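Local coordinates for protein acetate CoA-transferase subunit beta (Escherichia coli DH5[alpha], PDB 5DBN) that transfers coenzyme A from acetyl-CoA to acetoacetate and other short-chain fatty acids through a covalent enzyme-CoA intermediate, at residues D2-I7 against A138-A143; Q102-A107 against R152-P157. All blocks are in the same frame, centred on the assembly; numbering follows the deposited sequence.

Contact 1 of 2, residues D2-I7 against A138-A143; sequences DAKQRI and AMEHCA
Ile7, on the first helix turns of the chain, meets the backbone that leaves strand 135-138 with both of its methyl groups. CG1 stands anti to the carbonyl carbon (chi1 -64°), and the chain runs on from it to CD1, which abuts the carbonyl of Met139, 3.4 Å from Met139 O. The other branch drops onto the strand end, with Ile7 CG2 3.7 Å from Ala138 CB. The isoleucine thus straddles the turn-off from strand to loop, and Val168 of the adjacent strand 166-168 also touches it. The CB of Met139 points away from the helix, and the side chain packs on Leu167 and Ile150, so here it offers the helix mainly backbone.

One helix turn earlier, Lys4 and Glu140 meet as two extended chains crossing obliquely. One carboxylate oxygen comes against the lysine's aliphatic part: Glu140 OE2 is 3.6 Å from Lys4 CE, whereas Lys4 NZ lies 4.7 Å from Glu140 OE2, beyond salt-bridge range. The stronger partner of the carboxylate is Lys144, which forms a salt bridge with Glu140 OE1.

No hydrogen bond joins the two segments. The helix start is therefore held against the end of strand 135-138, an inner strand of the Rossmann-like sheet, by apolar packing of Ile7, while the opposite charges of Lys4 and Glu140 probably add a modest attraction on the more exposed side.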
# COMPACT_ATOMS: atom_id res chain seq x y z
N ASP B 2 -25.88 -12.02 -32.48
CA ASP B 2 -26.01 -13.18 -31.60
C ASP B 2 -24.64 -13.81 -31.36
O ASP B 2 -24.45 -14.56 -30.40
CB ASP B 2 -26.98 -14.19 -32.21
CG ASP B 2 -27.29 -15.35 -31.28
OD1 ASP B 2 -27.24 -15.16 -30.04
OD2 ASP B 2 -27.58 -16.46 -31.78
N ALA B 3 -23.68 -13.50 -32.24
CA ALA B 3 -22.32 -14.00 -32.10
C ALA B 3 -21.74 -13.63 -30.74
O ALA B 3 -21.22 -14.49 -30.03
CB ALA B 3 -21.44 -13.45 -33.21
N LYS B 4 -21.83 -12.35 -30.40
CA LYS B 4 -21.36 -11.86 -29.11
C LYS B 4 -22.03 -12.61 -27.97
O LYS B 4 -21.41 -12.89 -26.94
CB LYS B 4 -21.64 -10.36 -28.98
CG LYS B 4 -20.95 -9.50 -30.01
CD LYS B 4 -21.23 -8.02 -29.76
CE LYS B 4 -20.71 -7.15 -30.90
NZ LYS B 4 -20.98 -5.71 -30.66
N GLN B 5 -23.30 -12.95 -28.16
CA GLN B 5 -24.07 -13.64 -27.13
C GLN B 5 -23.63 -15.10 -26.99
O GLN B 5 -23.56 -15.61 -25.87
CB GLN B 5 -25.57 -13.57 -27.45
CG GLN B 5 -26.15 -12.17 -27.30
CD GLN B 5 -27.62 -12.10 -27.64
OE1 GLN B 5 -28.16 -12.97 -28.33
NE2 GLN B 5 -28.29 -11.05 -27.16
N ARG B 6 -23.32 -15.76 -28.10
CA ARG B 6 -22.81 -17.13 -28.01
C ARG B 6 -21.43 -17.12 -27.34
O ARG B 6 -21.14 -17.98 -26.51
CB ARG B 6 -22.73 -17.81 -29.39
CG ARG B 6 -24.09 -18.05 -30.05
CD ARG B 6 -23.97 -18.63 -31.46
NE ARG B 6 -23.30 -17.76 -32.44
CZ ARG B 6 -23.93 -16.91 -33.24
NH1 ARG B 6 -25.25 -16.80 -33.21
NH2 ARG B 6 -23.24 -16.18 -34.10
N ILE B 7 -20.59 -16.17 -27.71
CA ILE B 7 -19.29 -16.01 -27.08
C ILE B 7 -19.45 -15.81 -25.57
O ILE B 7 -18.85 -16.52 -24.77
CB ILE B 7 -18.50 -14.83 -27.68
CG1 ILE B 7 -18.19 -15.11 -29.15
CG2 ILE B 7 -17.21 -14.58 -26.91
CD1 ILE B 7 -17.70 -13.90 -29.92
N ALA B 138 -12.51 -12.65 -25.07
CA ALA B 138 -13.79 -12.80 -25.75
C ALA B 138 -13.77 -11.89 -26.97
O ALA B 138 -13.74 -10.66 -26.83
CB ALA B 138 -14.94 -12.46 -24.83
N MET B 139 -13.78 -12.49 -28.15
CA MET B 139 -13.54 -11.74 -29.37
C MET B 139 -14.21 -12.35 -30.59
O MET B 139 -14.36 -13.57 -30.67
CB MET B 139 -12.02 -11.70 -29.58
CG MET B 139 -11.49 -10.66 -30.51
SD MET B 139 -9.69 -10.82 -30.63
CE MET B 139 -9.53 -12.35 -31.54
N GLU B 140 -14.60 -11.52 -31.55
CA GLU B 140 -15.07 -12.04 -32.84
C GLU B 140 -13.85 -12.60 -33.56
O GLU B 140 -12.74 -12.14 -33.35
CB GLU B 140 -15.77 -10.96 -33.67
CG GLU B 140 -17.06 -10.45 -33.05
CD GLU B 140 -17.75 -9.40 -33.90
OE1 GLU B 140 -17.27 -9.13 -35.02
OE2 GLU B 140 -18.79 -8.86 -33.45
N HIS B 141 -14.06 -13.61 -34.41
CA HIS B 141 -12.93 -14.28 -35.04
C HIS B 141 -12.19 -13.34 -35.99
O HIS B 141 -10.96 -13.27 -35.97
CB HIS B 141 -13.38 -15.53 -35.79
CG HIS B 141 -12.31 -16.55 -35.93
ND1 HIS B 141 -12.17 -17.62 -35.07
CD2 HIS B 141 -11.30 -16.67 -36.83
CE1 HIS B 141 -11.14 -18.35 -35.44
NE2 HIS B 141 -10.59 -17.80 -36.50
N CYS B 142 -12.94 -12.62 -36.82
CA CYS B 142 -12.36 -11.70 -37.80
C CYS B 142 -12.88 -10.27 -37.58
O CYS B 142 -13.94 -10.07 -36.99
CB CYS B 142 -12.68 -12.16 -39.22
SG CYS B 142 -12.04 -13.79 -39.62
N ALA B 143 -12.13 -9.30 -38.08
CA ALA B 143 -12.52 -7.90 -37.96
C ALA B 143 -13.65 -7.58 -38.94
O ALA B 143 -14.03 -8.42 -39.75
CB ALA B 143 -11.33 -6.99 -38.22

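Contact 2 of 2, residues Q102-A107 against R152-P157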
# COMPACT_ATOMS: atom_id res chain seq x y z
N GLN B 102 -6.28 -8.30 -31.26
CA GLN B 102 -5.44 -9.35 -31.81
C GLN B 102 -4.89 -10.28 -30.73
O GLN B 102 -4.59 -9.86 -29.61
CB GLN B 102 -4.28 -8.75 -32.61
CG GLN B 102 -4.72 -8.00 -33.86
CD GLN B 102 -3.57 -7.50 -34.70
OE1 GLN B 102 -2.43 -7.41 -34.23
NE2 GLN B 102 -3.86 -7.16 -35.95
N VAL B 103 -4.77 -11.56 -31.09
CA VAL B 103 -4.12 -12.57 -30.26
C VAL B 103 -3.28 -13.44 -31.18
O VAL B 103 -3.65 -13.63 -32.34
CB VAL B 103 -5.14 -13.43 -29.49
CG1 VAL B 103 -4.44 -14.47 -28.63
CG2 VAL B 103 -6.04 -12.56 -28.63
N ASP B 104 -2.15 -13.95 -30.70
CA ASP B 104 -1.30 -14.80 -31.54
C ASP B 104 -0.85 -16.09 -30.86
O ASP B 104 -1.14 -16.34 -29.69
CB ASP B 104 -0.07 -14.02 -32.02
CG ASP B 104 0.78 -13.48 -30.88
OD1 ASP B 104 0.80 -14.07 -29.78
OD2 ASP B 104 1.47 -12.45 -31.10
N GLU B 105 -0.16 -16.92 -31.64
CA GLU B 105 0.26 -18.25 -31.20
C GLU B 105 1.16 -18.21 -29.98
O GLU B 105 1.26 -19.20 -29.24
CB GLU B 105 0.98 -18.97 -32.35
CG GLU B 105 2.25 -18.27 -32.81
CD GLU B 105 2.81 -18.82 -34.11
OE1 GLU B 105 2.01 -19.19 -35.00
OE2 GLU B 105 4.05 -18.88 -34.25
N GLU B 106 1.83 -17.08 -29.76
CA GLU B 106 2.68 -16.91 -28.59
C GLU B 106 1.89 -16.37 -27.40
O GLU B 106 2.48 -15.92 -26.41
CB GLU B 106 3.85 -15.97 -28.92
CG GLU B 106 4.75 -16.49 -30.03
CD GLU B 106 5.45 -17.79 -29.67
OE1 GLU B 106 5.81 -17.96 -28.49
OE2 GLU B 106 5.62 -18.64 -30.56
N ALA B 107 0.57 -16.41 -27.51
CA ALA B 107 -0.34 -15.97 -26.45
C ALA B 107 -0.19 -14.48 -26.12
O ALA B 107 -0.63 -14.04 -25.06
CB ALA B 107 -0.12 -16.81 -25.19
N ARG B 152 -0.09 -14.99 -36.37
CA ARG B 152 1.18 -15.58 -35.96
C ARG B 152 1.89 -14.66 -34.98
O ARG B 152 2.51 -15.11 -34.02
CB ARG B 152 2.08 -15.83 -37.17
CG ARG B 152 1.60 -16.95 -38.07
CD ARG B 152 2.53 -17.16 -39.25
NE ARG B 152 2.12 -18.28 -40.08
CZ ARG B 152 2.82 -18.75 -41.11
NH1 ARG B 152 3.98 -18.19 -41.44
NH2 ARG B 152 2.37 -19.78 -41.80
N ARG B 153 1.79 -13.36 -35.23
CA ARG B 153 2.39 -12.35 -34.37
C ARG B 153 1.56 -11.08 -34.47
O ARG B 153 1.27 -10.62 -35.57
CB ARG B 153 3.84 -12.08 -34.78
CG ARG B 153 4.53 -10.98 -33.99
CD ARG B 153 4.55 -11.26 -32.50
NE ARG B 153 5.41 -10.35 -31.75
CZ ARG B 153 5.04 -9.16 -31.28
NH1 ARG B 153 3.80 -8.71 -31.47
NH2 ARG B 153 5.91 -8.41 -30.62
N CYS B 154 1.19 -10.52 -33.32
CA CYS B 154 0.41 -9.29 -33.30
C CYS B 154 1.17 -8.19 -34.02
O CYS B 154 2.38 -8.04 -33.83
CB CYS B 154 0.10 -8.87 -31.86
SG CYS B 154 -1.01 -9.99 -30.97
N THR B 155 0.47 -7.42 -34.85
CA THR B 155 1.09 -6.30 -35.55
C THR B 155 0.79 -5.00 -34.81
O THR B 155 1.50 -4.02 -34.95
CB THR B 155 0.60 -6.21 -37.02
OG1 THR B 155 1.34 -5.20 -37.72
CG2 THR B 155 -0.88 -5.88 -37.08
N MET B 156 -0.28 -5.02 -34.02
CA MET B 156 -0.65 -3.87 -33.21
C MET B 156 0.10 -3.89 -31.88
O MET B 156 0.59 -4.94 -31.47
CB MET B 156 -2.16 -3.85 -32.96
CG MET B 156 -3.00 -3.80 -34.22
SD MET B 156 -4.77 -3.72 -33.86
CE MET B 156 -5.46 -3.76 -35.51
N PRO B 157 0.21 -2.73 -31.21
CA PRO B 157 0.93 -2.66 -29.93
C PRO B 157 0.36 -3.61 -28.88
O PRO B 157 -0.85 -3.63 -28.64
CB PRO B 157 0.74 -1.20 -29.51
CG PRO B 157 0.49 -0.46 -30.78
CD PRO B 157 -0.27 -1.41 -31.65
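Gln102 reaches from strand 102-104 into the bend at Thr155 and Met156, where its amide oxygen takes two backbone N-H groups at once. Thr155 N lies in the carbonyl plane, 3.0 Å from Gln102 OE1. Met156 N sits 36° above that plane and 3.2 Å from Gln102 OE1, but its N-H points almost straight at the oxygen (166°). CG stands anti to the carbonyl carbon (chi1 -66°), and the chain is extended beyond it. The glutamine side chain crosses that of Met156 at about a right angle; Met156 CG is 3.8 Å from Gln102 CD. Thr155 CG2 meets the other half of the amide, 3.4 Å from Gln102 NE2. An alanine in place of Gln102 would probably leave the amides of Thr155 and Met156 without their shared acceptor and open a gap beside the methionine.

Two residues on, Asp104 makes the second buried grip: Cys154 N donates to the anti lone pair of Asp104 OD2 at 3.0 Å. The sulfur of Cys154 packs against both of these side chains, 3.9 Å from Gln102 CB. Asp104 OD1 accepts from Asn108 N, just past the turn that begins at Asp104.

The solvent side is looser. Glu105 lies slantwise to Arg152, Glu105 CG resting 3.4 Å from Arg152 O, yet the carboxylate pairs with Arg202 instead. The CB of Arg153 points away, and of its side chain CD comes nearest Asp104.

Strand 102-104 is the middle one of a small three-stranded sheet, between 109-110 and 150-151. The type I turn from Asp104 to Ala107 leads toward 109-110, the segment 152-157 continues from 150-151, and Phe176 of strand 172-177 packs against Val103.

The two contacts interlock along the chain, their segments alternating, and lie about 18 Å apart between centres. Contact 1 is the more buried and belongs to the large mixed sheet, whose strand 135-138 it ties to the N-terminal helix; contact 2 is partly buried, farther from the middle of the chain, and concerns the small three-stranded sheet. Their chemistry differs accordingly: contact 1 relies on apolar packing with charges at its outer side, whereas contact 2 uses polar side chains to hold the backbone of an irregular loop. They meet where Met139, facing away from the helix, packs near the start of strand 102-104, its SD 4.3 Å from Gln102 N.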